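Hyaluronidase (Thermobaculum terrenum, PDB 5DIY) probably hydrolyses O-linked N-acetylglucosamine as a bacterial family GH84 O-GlcNAcase, crystallised here with its predicted proton donor changed. Local coordinates at residues W221-V226 with Y255-A260. Residues are numbered along the deposited sequence; the frame is centred on the assembly and turned at random.
With NAG (2-acetamido-2-deoxy-beta-D-glucopyranose), chain E.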
ATOM      1  N   TRP C 221      -1.297   7.282 -11.022  1.00 24.24           N
ATOM      2  CA  TRP C 221      -0.654   7.277  -9.714  1.00 23.98           C
ATOM      3  C   TRP C 221      -1.303   6.091  -9.025  1.00 23.27           C
ATOM      4  O   TRP C 221      -2.401   6.209  -8.500  1.00 23.54           O
ATOM      5  CB  TRP C 221      -0.965   8.587  -8.971  1.00 24.63           C
ATOM      6  CG  TRP C 221      -0.366   8.756  -7.594  1.00 24.78           C
ATOM      7  CD1 TRP C 221      -0.201   7.800  -6.626  1.00 25.05           C
ATOM      8  CD2 TRP C 221       0.114   9.979  -7.026  1.00 24.98           C
ATOM      9  NE1 TRP C 221       0.364   8.352  -5.510  1.00 24.54           N
ATOM     10  CE2 TRP C 221       0.567   9.686  -5.721  1.00 24.81           C
ATOM     11  CE3 TRP C 221       0.215  11.294  -7.497  1.00 25.37           C
ATOM     12  CZ2 TRP C 221       1.112  10.657  -4.880  1.00 24.96           C
ATOM     13  CZ3 TRP C 221       0.752  12.262  -6.660  1.00 25.45           C
ATOM     14  CH2 TRP C 221       1.198  11.937  -5.365  1.00 25.68           C
ATOM     15  N   ASP C 222      -0.640   4.941  -9.034  1.00 22.38           N
ATOM     16  CA  ASP C 222      -1.250   3.730  -8.508  1.00 22.36           C
ATOM     17  C   ASP C 222      -0.789   3.526  -7.068  1.00 22.70           C
ATOM     18  O   ASP C 222       0.398   3.294  -6.816  1.00 23.26           O
ATOM     19  CB  ASP C 222      -0.909   2.526  -9.389  1.00 21.74           C
ATOM     20  CG  ASP C 222      -1.971   1.438  -9.336  1.00 22.18           C
ATOM     21  OD1 ASP C 222      -2.883   1.506  -8.484  1.00 22.05           O
ATOM     22  OD2 ASP C 222      -1.911   0.506 -10.166  1.00 22.62           O
ATOM     23  N   ASN C 223      -1.728   3.618  -6.129  1.00 22.48           N
ATOM     24  CA  ASN C 223      -1.426   3.551  -4.701  1.00 22.68           C
ATOM     25  C   ASN C 223      -1.369   2.112  -4.209  1.00 22.97           C
ATOM     26  O   ASN C 223      -2.204   1.669  -3.415  1.00 23.40           O
ATOM     27  CB  ASN C 223      -2.450   4.359  -3.887  1.00 22.55           C
ATOM     28  CG  ASN C 223      -2.235   5.853  -3.981  1.00 22.55           C
ATOM     29  OD1 ASN C 223      -3.132   6.595  -4.368  1.00 23.48           O
ATOM     30  ND2 ASN C 223      -1.069   6.309  -3.581  1.00 22.10           N
ATOM     31  N   TYR C 224      -0.373   1.394  -4.712  1.00 23.09           N
ATOM     32  CA  TYR C 224      -0.005   0.072  -4.239  1.00 23.28           C
ATOM     33  C   TYR C 224       1.488  -0.077  -4.584  1.00 24.38           C
ATOM     34  O   TYR C 224       1.866   0.257  -5.714  1.00 24.81           O
ATOM     35  CB  TYR C 224      -0.841  -1.030  -4.921  1.00 22.43           C
ATOM     36  CG  TYR C 224      -0.540  -2.382  -4.322  1.00 21.92           C
ATOM     37  CD1 TYR C 224      -1.171  -2.802  -3.141  1.00 21.42           C
ATOM     38  CD2 TYR C 224       0.423  -3.213  -4.883  1.00 21.71           C
ATOM     39  CE1 TYR C 224      -0.863  -4.026  -2.558  1.00 21.32           C
ATOM     40  CE2 TYR C 224       0.725  -4.441  -4.317  1.00 21.91           C
ATOM     41  CZ  TYR C 224       0.087  -4.839  -3.151  1.00 21.45           C
ATOM     42  OH  TYR C 224       0.414  -6.048  -2.596  1.00 21.54           O
ATOM     43  N   PRO C 225       2.343  -0.559  -3.667  1.00 24.74           N
ATOM     44  CA  PRO C 225       1.979  -1.171  -2.379  1.00 25.09           C
ATOM     45  C   PRO C 225       1.820  -0.252  -1.149  1.00 24.94           C
ATOM     46  O   PRO C 225       1.685  -0.780  -0.058  1.00 23.72           O
ATOM     47  CB  PRO C 225       3.144  -2.151  -2.144  1.00 25.15           C
ATOM     48  CG  PRO C 225       4.291  -1.516  -2.836  1.00 25.05           C
ATOM     49  CD  PRO C 225       3.694  -0.958  -4.091  1.00 25.00           C
ATOM     50  N   VAL C 226       1.814   1.076  -1.301  1.00 26.34           N
ATOM     51  CA  VAL C 226       1.722   1.995  -0.136  1.00 27.11           C
ATOM     52  C   VAL C 226       0.903   1.477   1.031  1.00 26.60           C
ATOM     53  O   VAL C 226      -0.247   1.095   0.848  1.00 27.26           O
ATOM     54  CB  VAL C 226       1.057   3.378  -0.406  1.00 28.02           C
ATOM     55  CG1 VAL C 226       2.076   4.478  -0.445  1.00 29.89           C
ATOM     56  CG2 VAL C 226       0.120   3.384  -1.607  1.00 28.16           C
ATOM     57  N   TYR C 255       2.872   5.223 -12.381  1.00 22.80           N
ATOM     58  CA  TYR C 255       3.801   5.322 -11.257  1.00 23.33           C
ATOM     59  C   TYR C 255       3.203   4.625 -10.025  1.00 22.76           C
ATOM     60  O   TYR C 255       2.089   4.951  -9.607  1.00 21.66           O
ATOM     61  CB  TYR C 255       4.086   6.787 -10.921  1.00 23.50           C
ATOM     62  CG  TYR C 255       4.903   7.529 -11.952  1.00 23.89           C
ATOM     63  CD1 TYR C 255       4.315   8.005 -13.124  1.00 24.25           C
ATOM     64  CD2 TYR C 255       6.262   7.779 -11.745  1.00 24.11           C
ATOM     65  CE1 TYR C 255       5.056   8.700 -14.068  1.00 24.84           C
ATOM     66  CE2 TYR C 255       7.015   8.473 -12.682  1.00 24.59           C
ATOM     67  CZ  TYR C 255       6.408   8.936 -13.842  1.00 24.95           C
ATOM     68  OH  TYR C 255       7.145   9.626 -14.771  1.00 24.89           O
ATOM     69  N   ALA C 256       3.952   3.685  -9.450  1.00 22.94           N
ATOM     70  CA  ALA C 256       3.529   2.987  -8.235  1.00 23.50           C
ATOM     71  C   ALA C 256       4.008   3.752  -7.012  1.00 23.59           C
ATOM     72  O   ALA C 256       5.198   4.048  -6.902  1.00 23.75           O
ATOM     73  CB  ALA C 256       4.085   1.574  -8.214  1.00 23.61           C
ATOM     74  N   ASN C 257       3.089   4.085  -6.107  1.00 23.69           N
ATOM     75  CA  ASN C 257       3.457   4.622  -4.797  1.00 24.40           C
ATOM     76  C   ASN C 257       3.772   3.454  -3.836  1.00 25.25           C
ATOM     77  O   ASN C 257       2.863   2.702  -3.461  1.00 25.30           O
ATOM     78  CB  ASN C 257       2.338   5.513  -4.229  1.00 24.19           C
ATOM     79  CG  ASN C 257       2.816   6.422  -3.102  1.00 24.36           C
ATOM     80  OD1 ASN C 257       4.011   6.534  -2.834  1.00 24.71           O
ATOM     81  ND2 ASN C 257       1.885   7.079  -2.438  1.00 24.49           N
ATOM     82  N   PRO C 258       5.054   3.290  -3.445  1.00 25.39           N
ATOM     83  CA  PRO C 258       5.449   2.132  -2.643  1.00 25.22           C
ATOM     84  C   PRO C 258       5.317   2.336  -1.137  1.00 25.08           C
ATOM     85  O   PRO C 258       4.860   3.382  -0.678  1.00 25.05           O
ATOM     86  CB  PRO C 258       6.916   1.947  -3.034  1.00 25.74           C
ATOM     87  CG  PRO C 258       7.390   3.334  -3.310  1.00 25.92           C
ATOM     88  CD  PRO C 258       6.212   4.162  -3.712  1.00 25.30           C
ATOM     89  N   MET C 259       5.714   1.326  -0.372  1.00 25.43           N
ATOM     90  CA  MET C 259       5.727   1.427   1.085  1.00 25.11           C
ATOM     91  C   MET C 259       6.936   2.231   1.544  1.00 25.39           C
ATOM     92  O   MET C 259       7.963   2.284   0.854  1.00 25.40           O
ATOM     93  CB  MET C 259       5.769   0.034   1.725  1.00 24.84           C
ATOM     94  CG  MET C 259       4.584  -0.853   1.369  1.00 24.85           C
ATOM     95  SD  MET C 259       4.595  -2.427   2.246  1.00 24.66           S
ATOM     96  CE  MET C 259       5.735  -3.350   1.228  1.00 24.26           C
ATOM     97  N   ALA C 260       6.822   2.826   2.726  1.00 26.25           N
ATOM     98  CA  ALA C 260       7.989   3.407   3.414  1.00 27.76           C
ATOM     99  C   ALA C 260       9.064   2.348   3.769  1.00 29.73           C
ATOM    100  O   ALA C 260      10.167   2.711   4.169  1.00 31.82           O
ATOM    101  CB  ALA C 260       7.548   4.159   4.658  1.00 27.53           C
TER
HETATM  102  C1  NAG E 101      -3.345  10.018  -0.895  1.00 30.22           C
HETATM  103  C2  NAG E 101      -2.056  10.742  -1.332  1.00 28.79           C
HETATM  104  C3  NAG E 101      -0.787   9.892  -1.220  1.00 28.24           C
HETATM  105  C4  NAG E 101      -0.966   8.805  -0.172  1.00 27.66           C
HETATM  106  C5  NAG E 101      -2.091   7.886  -0.619  1.00 28.46           C
HETATM  107  C6  NAG E 101      -2.368   6.748   0.376  1.00 28.96           C
HETATM  108  C7  NAG E 101      -2.443  10.626  -3.773  1.00 27.82           C
HETATM  109  C8  NAG E 101      -2.525  11.445  -5.031  1.00 27.67           C
HETATM  110  N2  NAG E 101      -2.193  11.322  -2.663  1.00 28.11           N
HETATM  111  O3  NAG E 101       0.313  10.742  -0.880  1.00 27.75           O
HETATM  112  O4  NAG E 101       0.227   8.028  -0.059  1.00 26.20           O
HETATM  113  O5  NAG E 101      -3.300   8.587  -0.927  1.00 29.59           O
HETATM  114  O6  NAG E 101      -2.604   7.238   1.699  1.00 28.75           O
HETATM  115  O7  NAG E 101      -2.607   9.413  -3.783  1.00 27.28           O
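The C-terminal ends of strands 218-222 and 251-256, neighbours in the TIM barrel, meet beneath the N-acetylglucosamine site: W221 pairs with Y255 and D222 with A256. Parallel register follows from two backbone bonds, D222 N to Y255 O (2.8 Å) and N257 N to D222 O (2.9 Å). Beyond the strands, the loops stay joined through V226 N, which donates to N257 O at 2.9 Å, just after the cis peptide that precedes P225. The W221 indole extends beneath the sugar's acetamido group, with CG anti to the backbone N (chi1 -180°). NAG C8 lies 3.4 Å above the indole plane over its centre, a CH-pi arrangement, while N257 ND2 sits at the edge, 3.7 Å from W221 NE1. An alanine at W221 would probably cost the acetyl methyl its aromatic floor and leave N257 without its indole neighbour. The N257 amide stands 81° from the indole plane; its ND2 is 3.1 Å from NAG O4, and its OD1 accepts a bond from G12 N, which fixes the amide's rotation. Farther along, P225 CB packs 4.0 Å from M259 CG. Around the pair, F191 meets the W221 ring edge-to-face, Y240 and R243 hold the D222 carboxylate, helix 262-277 packs against A256 and P225, and strand 6-11 continues the barrel beside Y255.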